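Local coordinates for xylose isomerase-like TIM barrel domain-containing protein (Thermus thermophilus, PDB 3AYV), which binds zinc at the mouth of a TIM barrel and may act as an apurinic/apyrimidinic endonuclease, though its true function is not established, at residues W59-D67 against R111-L119; F159-F169 against H185-D196. All coordinates share one frame; numbering follows the deposited sequence.

Contact 2 lies in the body of the barrel, largely buried, where neighbouring strands 159-162 and 185-188 run side by side and then give way to a helix and a loop; contact 1 sits at the periphery, its centre about 17 Å from that of the chain, against 11 Å for contact 2, and joins the loop after strand 52-55 to helix 112-118. The two share no element, and their nearest atoms are about 8 Å apart. Contact 1 is held by leucine packing and one salt bridge between side chains. In contact 2 backbone bonds tie the strands, and beyond them carboxylates, imidazoles and water gather round two zinc ions.

Contact 1 (W59-D67 against R111-L119); sequences WNLDLLSPD and RALPLAEAL
Asp62 and Arg111 meet head-on, the carboxylate taking both terminal nitrogens of the guanidinium. Arg111 NH2 lies 2.9 Å from Asp62 OD1 and Arg111 NH1 3.0 Å from Asp62 OD2, both bonds nearly straight. The carboxylate sits at the edge of the guanidinium, but the two planes are twisted 35° apart, which brings NH2 to OD1 from above the carboxylate plane. On the opposite face of that plane OD1 also accepts the backbone N of Leu64, closing an Asx turn, so two donors fix the rotation of the acid. The arginine reaches it by a bend at chi3 (54°).

The tight packing lies beside this bridge. Leu64 pushes CD1 over the centre of one guanidinium face, 3.8 Å above it and 3.6 Å from Arg111 O; its other methyl, CD2, rests on Pro114 and on the methyl of Ala118. Leu63 carries CB to Ala118 CB at 3.9 Å, while its CD1 lies 3.6 Å from Leu119 CD2, the two side chains crossing at about a right angle. With CG set beside the backbone N (chi1 -69°), Leu63 sends that methyl to Leu119.

Away from these leucines the contact thins out. Pro114 is an exposed residue that gives only its CB and backbone to Leu64, and beyond Leu64 the loop draws off: Ser65 turns its side chain from the helix and Pro66 and Asp67 are exposed, Asp67 standing as N-cap of helix 68-87, which also touches Leu63 through Thr74. A type I turn, Asp62 to Ser65, thus presents two leucines to a neighbouring helix, joining a beta-alpha loop of the TIM barrel to the helical layer round it.

Contact 2 (F159-F169 against H185-D196); sequences FCFDAAHARVF and HLHLNDTDGVYD. With ZN (zinc ion), chain F; ZN (zinc ion), chain G.
Asp162 and His187 reach the same zinc ion (chain F) from adjacent strands, Asp162 through OD2 at 2.1 Å and His187 through ND1 at 2.4 Å. Asp162 holds CG opposite its backbone N (chi1 -172°), which carries the carboxylate to the metal. The carboxylate comes to the edge of the imidazole with the planes 83° apart; Glu136 and Glu223 complete the protein ligands. The other oxygen of Asp162, OD1, accepts from His165 N and caps the helix. Its carboxylate carbon lies over the face of the His165 ring, whose ND1 is held by Asn137 and whose NE2 binds the second zinc ion (chain G) together with Asp196 OD2 and His198. Water 6 bridges the zincs, and water 2, on the second one, lies 2.6 Å from Asp196 OD1 and accepts from Asn189 ND2, which also bonds Glu223 O.

Backbone bonds align the strands in parallel: Phe161 N gives to His185 O, and Phe161 O receives His187 N at 2.9 Å. Water 1 joins the two segments here as well, donating to both Phe161 O and His187 O and accepting from Ala163 N. These are neighbouring strands of the eight-stranded TIM barrel, and the metals sit at their C-terminal ends, as in AP endonucleases of the xylose isomerase-like family.

Sulfur and apolar contacts fill in around the polar groups. Cys160 SG lies over one face of the His187 ring, 3.4 Å from its centroid, while Glu27 takes NE2 of the same ring. Val168 CG1 meets Thr191 OG1 tip to tip at 3.4 Å; that hydroxyl donates to Tyr195 O and accepts from Gly193 N, an ST turn. On its other branch Val168 CG2 packs against Asp196 CB, which Phe169 CZ also touches, at 4.0 Å.

Contact 1 (W59-D67 against R111-L119)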
loop_
_atom_site.group_PDB
_atom_site.type_symbol
_atom_site.label_atom_id
_atom_site.label_comp_id
_atom_site.label_asym_id
_atom_site.label_seq_id
_atom_site.Cartn_x
_atom_site.Cartn_y
_atom_site.Cartn_z
ATOM N N TRP A 59 -5.309 -7.793 7.103
ATOM C CA TRP A 59 -6.621 -7.969 7.741
ATOM C C TRP A 59 -6.454 -8.500 9.160
ATOM O O TRP A 59 -5.837 -9.543 9.364
ATOM C CB TRP A 59 -7.528 -8.901 6.927
ATOM C CG TRP A 59 -8.194 -8.251 5.758
ATOM C CD1 TRP A 59 -8.013 -8.565 4.441
ATOM C CD2 TRP A 59 -9.164 -7.189 5.793
ATOM N NE1 TRP A 59 -8.817 -7.774 3.653
ATOM C CE2 TRP A 59 -9.513 -6.903 4.456
ATOM C CE3 TRP A 59 -9.741 -6.428 6.825
ATOM C CZ2 TRP A 59 -10.446 -5.902 4.114
ATOM C CZ3 TRP A 59 -10.671 -5.422 6.484
ATOM C CH2 TRP A 59 -11.006 -5.175 5.138
ATOM N N ASN A 60 -7.032 -7.779 10.139
ATOM C CA ASN A 60 -6.997 -8.196 11.544
ATOM C C ASN A 60 -5.608 -8.314 12.144
ATOM O O ASN A 60 -5.418 -9.013 13.125
ATOM C CB ASN A 60 -7.750 -9.518 11.732
ATOM C CG ASN A 60 -9.180 -9.439 11.233
ATOM O OD1 ASN A 60 -9.547 -10.096 10.245
ATOM N ND2 ASN A 60 -9.993 -8.598 11.891
ATOM N N LEU A 61 -4.634 -7.628 11.555
ATOM C CA LEU A 61 -3.287 -7.661 12.108
ATOM C C LEU A 61 -2.916 -6.339 12.772
ATOM O O LEU A 61 -3.357 -5.275 12.347
ATOM C CB LEU A 61 -2.259 -7.961 11.000
ATOM C CG LEU A 61 -2.516 -9.271 10.225
ATOM C CD1 LEU A 61 -1.458 -9.490 9.132
ATOM C CD2 LEU A 61 -2.625 -10.498 11.115
ATOM N N ASP A 62 -2.068 -6.425 13.800
ATOM C CA ASP A 62 -1.529 -5.260 14.477
ATOM C C ASP A 62 -0.354 -5.702 15.351
ATOM O O ASP A 62 -0.531 -6.510 16.287
ATOM C CB ASP A 62 -2.622 -4.581 15.346
ATOM C CG ASP A 62 -2.119 -3.345 16.034
ATOM O OD1 ASP A 62 -1.017 -2.861 15.681
ATOM O OD2 ASP A 62 -2.821 -2.838 16.942
ATOM N N LEU A 63 0.835 -5.171 15.050
ATOM C CA LEU A 63 2.017 -5.431 15.878
ATOM C C LEU A 63 1.833 -4.976 17.339
ATOM O O LEU A 63 2.517 -5.480 18.246
ATOM C CB LEU A 63 3.272 -4.769 15.276
ATOM C CG LEU A 63 3.778 -5.384 13.960
ATOM C CD1 LEU A 63 4.930 -4.516 13.416
ATOM C CD2 LEU A 63 4.254 -6.848 14.212
ATOM N N LEU A 64 0.919 -4.039 17.544
ATOM C CA LEU A 64 0.699 -3.455 18.860
ATOM C C LEU A 64 -0.647 -3.902 19.440
ATOM O O LEU A 64 -1.150 -3.271 20.386
ATOM C CB LEU A 64 0.757 -1.934 18.770
ATOM C CG LEU A 64 2.043 -1.303 18.227
ATOM C CD1 LEU A 64 1.842 0.191 18.330
ATOM C CD2 LEU A 64 3.296 -1.768 19.039
ATOM N N SER A 65 -1.230 -4.959 18.871
ATOM C CA SER A 65 -2.453 -5.542 19.439
ATOM C C SER A 65 -2.308 -5.844 20.957
ATOM O O SER A 65 -1.278 -6.391 21.396
ATOM C CB SER A 65 -2.791 -6.865 18.746
ATOM O OG SER A 65 -4.039 -7.371 19.257
ATOM N N PRO A 66 -3.364 -5.563 21.750
ATOM C CA PRO A 66 -3.322 -6.019 23.153
ATOM C C PRO A 66 -3.357 -7.544 23.277
ATOM O O PRO A 66 -3.011 -8.085 24.339
ATOM C CB PRO A 66 -4.594 -5.377 23.793
ATOM C CG PRO A 66 -5.509 -5.125 22.620
ATOM C CD PRO A 66 -4.561 -4.751 21.456
ATOM N N ASP A 67 -3.709 -8.241 22.195
ATOM C CA ASP A 67 -3.739 -9.705 22.186
ATOM C C ASP A 67 -2.344 -10.207 21.773
ATOM O O ASP A 67 -1.920 -9.971 20.632
ATOM C CB ASP A 67 -4.809 -10.202 21.210
ATOM C CG ASP A 67 -5.035 -11.703 21.287
ATOM O OD1 ASP A 67 -4.049 -12.477 21.309
ATOM O OD2 ASP A 67 -6.208 -12.121 21.325
ATOM N N ARG A 111 1.034 5.575 19.740
ATOM C CA ARG A 111 1.438 4.326 19.120
ATOM C C ARG A 111 2.702 4.481 18.290
ATOM O O ARG A 111 3.286 3.453 17.916
ATOM C CB ARG A 111 0.352 3.813 18.175
ATOM C CG ARG A 111 -0.856 3.162 18.830
ATOM C CD ARG A 111 -1.929 2.829 17.743
ATOM N NE ARG A 111 -1.381 2.018 16.648
ATOM C CZ ARG A 111 -1.519 0.696 16.562
ATOM N NH1 ARG A 111 -2.217 0.046 17.496
ATOM N NH2 ARG A 111 -0.979 0.008 15.542
ATOM N N ALA A 112 3.100 5.714 17.956
ATOM C CA ALA A 112 4.144 5.895 16.898
ATOM C C ALA A 112 5.500 5.246 17.222
ATOM O O ALA A 112 6.065 4.494 16.401
ATOM C CB ALA A 112 4.334 7.370 16.563
ATOM N N LEU A 113 6.069 5.568 18.378
ATOM C CA LEU A 113 7.390 5.006 18.679
ATOM C C LEU A 113 7.324 3.512 19.050
ATOM O O LEU A 113 8.217 2.745 18.656
ATOM C CB LEU A 113 8.167 5.848 19.717
ATOM C CG LEU A 113 8.955 7.037 19.104
ATOM C CD1 LEU A 113 10.019 6.578 18.082
ATOM C CD2 LEU A 113 8.048 8.111 18.503
ATOM N N PRO A 114 6.259 3.080 19.777
ATOM C CA PRO A 114 6.132 1.642 19.980
ATOM C C PRO A 114 6.027 0.881 18.653
ATOM O O PRO A 114 6.588 -0.221 18.523
ATOM C CB PRO A 114 4.831 1.527 20.802
ATOM C CG PRO A 114 4.906 2.752 21.682
ATOM C CD PRO A 114 5.383 3.824 20.708
ATOM N N LEU A 115 5.330 1.454 17.675
ATOM C CA LEU A 115 5.295 0.842 16.331
ATOM C C LEU A 115 6.695 0.818 15.660
ATOM O O LEU A 115 7.115 -0.219 15.135
ATOM C CB LEU A 115 4.270 1.517 15.416
ATOM C CG LEU A 115 4.191 0.899 13.997
ATOM C CD1 LEU A 115 3.622 -0.530 14.116
ATOM C CD2 LEU A 115 3.303 1.771 13.121
ATOM N N ALA A 116 7.433 1.920 15.741
ATOM C CA ALA A 116 8.775 1.973 15.130
ATOM C C ALA A 116 9.632 0.865 15.723
ATOM O O ALA A 116 10.394 0.191 15.009
ATOM C CB ALA A 116 9.429 3.341 15.386
ATOM N N GLU A 117 9.517 0.686 17.041
ATOM C CA GLU A 117 10.264 -0.350 17.719
ATOM C C GLU A 117 9.823 -1.746 17.276
ATOM O O GLU A 117 10.650 -2.589 16.961
ATOM C CB GLU A 117 10.139 -0.180 19.242
ATOM C CG GLU A 117 10.730 -1.362 20.011
ATOM C CD GLU A 117 10.548 -1.214 21.506
ATOM O OE1 GLU A 117 11.531 -0.853 22.194
ATOM O OE2 GLU A 117 9.404 -1.442 21.974
ATOM N N ALA A 118 8.514 -1.979 17.231
ATOM C CA ALA A 118 7.976 -3.277 16.841
ATOM C C ALA A 118 8.328 -3.634 15.388
ATOM O O ALA A 118 8.406 -4.834 15.018
ATOM C CB ALA A 118 6.444 -3.304 17.060
ATOM N N LEU A 119 8.565 -2.614 14.578
ATOM C CA LEU A 119 8.915 -2.820 13.174
ATOM C C LEU A 119 10.397 -3.143 12.979
ATOM O O LEU A 119 10.803 -3.436 11.861
ATOM C CB LEU A 119 8.569 -1.593 12.342
ATOM C CG LEU A 119 7.066 -1.467 12.028
ATOM C CD1 LEU A 119 6.832 -0.102 11.477
ATOM C CD2 LEU A 119 6.662 -2.563 11.001
#

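Contact 2 (F159-F169 against H185-D196)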
loop_
_atom_site.group_PDB
_atom_site.type_symbol
_atom_site.label_atom_id
_atom_site.label_comp_id
_atom_site.label_asym_id
_atom_site.label_seq_id
_atom_site.Cartn_x
_atom_site.Cartn_y
_atom_site.Cartn_z
ATOM N N PHE A 159 6.866 5.866 2.718
ATOM C CA PHE A 159 5.449 6.150 2.909
ATOM C C PHE A 159 4.669 5.937 1.599
ATOM O O PHE A 159 5.113 6.358 0.521
ATOM C CB PHE A 159 5.277 7.587 3.417
ATOM C CG PHE A 159 3.828 8.020 3.546
ATOM C CD1 PHE A 159 2.935 7.281 4.329
ATOM C CD2 PHE A 159 3.357 9.153 2.868
ATOM C CE1 PHE A 159 1.577 7.652 4.434
ATOM C CE2 PHE A 159 2.015 9.553 2.990
ATOM C CZ PHE A 159 1.123 8.793 3.772
ATOM N N CYS A 160 3.536 5.241 1.701
ATOM C CA CYS A 160 2.601 5.071 0.599
ATOM C C CYS A 160 1.329 5.849 0.955
ATOM O O CYS A 160 0.698 5.566 1.980
ATOM C CB CYS A 160 2.280 3.578 0.414
ATOM S SG CYS A 160 0.940 3.311 -0.813
ATOM N N PHE A 161 0.948 6.816 0.121
ATOM C CA PHE A 161 -0.233 7.623 0.390
ATOM C C PHE A 161 -1.434 7.063 -0.354
ATOM O O PHE A 161 -1.415 6.921 -1.586
ATOM C CB PHE A 161 -0.020 9.089 -0.030
ATOM C CG PHE A 161 -1.247 9.984 0.135
ATOM C CD1 PHE A 161 -2.013 9.968 1.301
ATOM C CD2 PHE A 161 -1.629 10.849 -0.901
ATOM C CE1 PHE A 161 -3.124 10.805 1.426
ATOM C CE2 PHE A 161 -2.711 11.702 -0.777
ATOM C CZ PHE A 161 -3.476 11.679 0.392
ATOM N N ASP A 162 -2.488 6.799 0.414
ATOM C CA ASP A 162 -3.775 6.439 -0.116
ATOM C C ASP A 162 -4.756 7.541 0.213
ATOM O O ASP A 162 -5.175 7.663 1.364
ATOM C CB ASP A 162 -4.240 5.123 0.509
ATOM C CG ASP A 162 -5.508 4.593 -0.150
ATOM O OD1 ASP A 162 -6.524 5.302 -0.230
ATOM O OD2 ASP A 162 -5.486 3.460 -0.619
ATOM N N ALA A 163 -5.130 8.341 -0.784
ATOM C CA ALA A 163 -5.959 9.535 -0.535
ATOM C C ALA A 163 -7.377 9.201 -0.071
ATOM O O ALA A 163 -7.956 9.937 0.721
ATOM C CB ALA A 163 -5.996 10.456 -1.788
ATOM N N ALA A 164 -7.931 8.109 -0.581
ATOM C CA ALA A 164 -9.284 7.703 -0.181
ATOM C C ALA A 164 -9.327 7.306 1.301
ATOM O O ALA A 164 -10.295 7.619 2.002
ATOM C CB ALA A 164 -9.781 6.569 -1.060
ATOM N N HIS A 165 -8.287 6.617 1.780
ATOM C CA HIS A 165 -8.250 6.279 3.193
ATOM C C HIS A 165 -8.239 7.545 4.021
ATOM O O HIS A 165 -8.914 7.606 5.049
ATOM C CB HIS A 165 -7.025 5.424 3.533
ATOM C CG HIS A 165 -7.079 4.044 2.965
ATOM N ND1 HIS A 165 -6.016 3.172 3.046
ATOM C CD2 HIS A 165 -8.058 3.391 2.280
ATOM C CE1 HIS A 165 -6.335 2.037 2.443
ATOM N NE2 HIS A 165 -7.567 2.151 1.968
ATOM N N ALA A 166 -7.471 8.558 3.605
ATOM C CA ALA A 166 -7.486 9.831 4.337
ATOM C C ALA A 166 -8.890 10.467 4.334
ATOM O O ALA A 166 -9.374 10.971 5.353
ATOM C CB ALA A 166 -6.448 10.798 3.752
ATOM N N ARG A 167 -9.548 10.391 3.189
ATOM C CA ARG A 167 -10.850 11.041 3.020
ATOM C C ARG A 167 -11.929 10.344 3.819
ATOM O O ARG A 167 -12.743 11.015 4.457
ATOM C CB ARG A 167 -11.231 11.048 1.539
ATOM C CG ARG A 167 -12.604 11.702 1.220
ATOM C CD ARG A 167 -12.717 13.162 1.656
ATOM N NE ARG A 167 -14.016 13.721 1.235
ATOM C CZ ARG A 167 -14.174 14.600 0.245
ATOM N NH1 ARG A 167 -13.118 15.047 -0.427
ATOM N NH2 ARG A 167 -15.396 15.044 -0.068
ATOM N N VAL A 168 -11.955 9.009 3.793
ATOM C CA VAL A 168 -13.058 8.309 4.445
ATOM C C VAL A 168 -12.771 7.841 5.876
ATOM O O VAL A 168 -13.706 7.688 6.664
ATOM C CB VAL A 168 -13.655 7.169 3.594
ATOM C CG1 VAL A 168 -13.980 7.677 2.149
ATOM C CG2 VAL A 168 -12.747 5.968 3.535
ATOM N N PHE A 169 -11.502 7.646 6.234
ATOM C CA PHE A 169 -11.199 7.083 7.565
ATOM C C PHE A 169 -10.550 8.066 8.575
ATOM O O PHE A 169 -10.620 7.830 9.790
ATOM C CB PHE A 169 -10.327 5.829 7.446
ATOM C CG PHE A 169 -10.950 4.701 6.666
ATOM C CD1 PHE A 169 -12.275 4.308 6.896
ATOM C CD2 PHE A 169 -10.212 4.035 5.696
ATOM C CE1 PHE A 169 -12.849 3.251 6.189
ATOM C CE2 PHE A 169 -10.780 2.953 4.975
ATOM C CZ PHE A 169 -12.104 2.573 5.229
ATOM N N HIS A 185 5.202 6.392 -3.164
ATOM C CA HIS A 185 4.354 5.328 -3.694
ATOM C C HIS A 185 2.949 5.834 -3.467
ATOM O O HIS A 185 2.630 6.334 -2.378
ATOM C CB HIS A 185 4.576 4.059 -2.869
ATOM C CG HIS A 185 4.376 2.783 -3.612
ATOM N ND1 HIS A 185 3.306 1.946 -3.374
ATOM C CD2 HIS A 185 5.134 2.166 -4.545
ATOM C CE1 HIS A 185 3.417 0.864 -4.126
ATOM N NE2 HIS A 185 4.512 0.985 -4.861
ATOM N N LEU A 186 2.111 5.762 -4.495
ATOM C CA LEU A 186 0.743 6.248 -4.347
ATOM C C LEU A 186 -0.251 5.168 -4.663
ATOM O O LEU A 186 -0.095 4.434 -5.649
ATOM C CB LEU A 186 0.478 7.501 -5.198
ATOM C CG LEU A 186 1.132 8.714 -4.530
ATOM C CD1 LEU A 186 2.477 8.997 -5.180
ATOM C CD2 LEU A 186 0.216 9.953 -4.484
ATOM N N HIS A 187 -1.242 5.041 -3.784
ATOM C CA HIS A 187 -2.370 4.153 -4.017
ATOM C C HIS A 187 -3.507 5.001 -4.541
ATOM O O HIS A 187 -3.992 5.899 -3.851
ATOM C CB HIS A 187 -2.757 3.442 -2.722
ATOM C CG HIS A 187 -1.957 2.208 -2.458
ATOM N ND1 HIS A 187 -2.235 1.355 -1.414
ATOM C CD2 HIS A 187 -0.907 1.659 -3.118
ATOM C CE1 HIS A 187 -1.366 0.357 -1.412
ATOM N NE2 HIS A 187 -0.558 0.510 -2.444
ATOM N N LEU A 188 -3.909 4.728 -5.779
ATOM C CA LEU A 188 -4.858 5.587 -6.489
ATOM C C LEU A 188 -6.195 4.928 -6.728
ATOM O O LEU A 188 -6.257 3.783 -7.166
ATOM C CB LEU A 188 -4.287 5.999 -7.837
ATOM C CG LEU A 188 -2.970 6.798 -7.803
ATOM C CD1 LEU A 188 -2.610 7.065 -9.271
ATOM C CD2 LEU A 188 -3.163 8.097 -7.066
ATOM N N ASN A 189 -7.247 5.672 -6.418
ATOM C CA ASN A 189 -8.619 5.316 -6.771
ATOM C C ASN A 189 -9.491 6.502 -6.402
ATOM O O ASN A 189 -8.948 7.533 -6.001
ATOM C CB ASN A 189 -9.065 3.999 -6.095
ATOM C CG ASN A 189 -8.960 4.035 -4.576
ATOM O OD1 ASN A 189 -9.211 5.065 -3.945
ATOM N ND2 ASN A 189 -8.581 2.899 -3.983
ATOM N N ASP A 190 -10.817 6.373 -6.551
ATOM C CA ASP A 190 -11.717 7.416 -6.101
ATOM C C ASP A 190 -12.825 6.857 -5.200
ATOM O O ASP A 190 -13.057 5.647 -5.140
ATOM C CB ASP A 190 -12.295 8.215 -7.283
ATOM C CG ASP A 190 -12.411 9.704 -6.980
ATOM O OD1 ASP A 190 -12.406 10.090 -5.788
ATOM O OD2 ASP A 190 -12.584 10.507 -7.931
ATOM N N THR A 191 -13.478 7.767 -4.503
ATOM C CA THR A 191 -14.461 7.432 -3.492
ATOM C C THR A 191 -15.566 8.486 -3.560
ATOM O O THR A 191 -15.336 9.613 -4.014
ATOM C CB THR A 191 -13.833 7.433 -2.077
ATOM O OG1 THR A 191 -14.884 7.382 -1.098
ATOM C CG2 THR A 191 -12.976 8.697 -1.833
ATOM N N ASP A 192 -16.757 8.114 -3.104
ATOM C CA ASP A 192 -17.840 9.077 -2.918
ATOM C C ASP A 192 -17.710 9.933 -1.657
ATOM O O ASP A 192 -18.569 10.783 -1.379
ATOM C CB ASP A 192 -19.193 8.347 -2.948
ATOM C CG ASP A 192 -19.319 7.241 -1.885
ATOM O OD1 ASP A 192 -18.421 7.049 -1.035
ATOM O OD2 ASP A 192 -20.360 6.551 -1.902
ATOM N N GLY A 193 -16.638 9.714 -0.891
ATOM C CA GLY A 193 -16.429 10.417 0.341
ATOM C C GLY A 193 -17.044 9.747 1.548
ATOM O O GLY A 193 -16.962 10.296 2.649
ATOM N N VAL A 194 -17.678 8.591 1.337
ATOM C CA VAL A 194 -18.344 7.859 2.424
ATOM C C VAL A 194 -17.720 6.482 2.640
ATOM O O VAL A 194 -17.362 6.132 3.770
ATOM C CB VAL A 194 -19.877 7.707 2.176
ATOM C CG1 VAL A 194 -20.541 6.967 3.369
ATOM C CG2 VAL A 194 -20.523 9.088 1.988
ATOM N N TYR A 195 -17.580 5.711 1.568
ATOM C CA TYR A 195 -16.972 4.393 1.640
ATOM C C TYR A 195 -15.679 4.360 0.837
ATOM O O TYR A 195 -15.529 5.106 -0.137
ATOM C CB TYR A 195 -17.914 3.297 1.112
ATOM C CG TYR A 195 -19.155 3.229 1.937
ATOM C CD1 TYR A 195 -19.150 2.591 3.178
ATOM C CD2 TYR A 195 -20.325 3.852 1.512
ATOM C CE1 TYR A 195 -20.290 2.584 3.987
ATOM C CE2 TYR A 195 -21.476 3.820 2.288
ATOM C CZ TYR A 195 -21.446 3.182 3.528
ATOM O OH TYR A 195 -22.566 3.166 4.323
ATOM N N ASP A 196 -14.791 3.453 1.213
ATOM C CA ASP A 196 -13.591 3.196 0.433
ATOM C C ASP A 196 -13.952 2.386 -0.818
ATOM O O ASP A 196 -13.850 1.167 -0.839
ATOM C CB ASP A 196 -12.574 2.459 1.290
ATOM C CG ASP A 196 -11.195 2.430 0.662
ATOM O OD1 ASP A 196 -10.829 3.289 -0.165
ATOM O OD2 ASP A 196 -10.481 1.510 1.021
HETATM ZN ZN ZN F . -4.375 1.676 -0.329
HETATM ZN ZN ZN G . -8.538 1.002 0.293
HETATM O O HOH W 1 -3.534 8.402 -3.142
HETATM O O HOH W 2 -8.379 2.945 -1.079
HETATM O O HOH W 3 -7.064 6.473 -3.060
HETATM O O HOH W 4 -15.492 12.629 3.282
HETATM O O HOH W 5 -4.198 -0.843 -0.240
HETATM O O HOH W 6 -6.537 0.598 -0.474
HETATM O O HOH W 7 -8.675 -0.833 1.472
#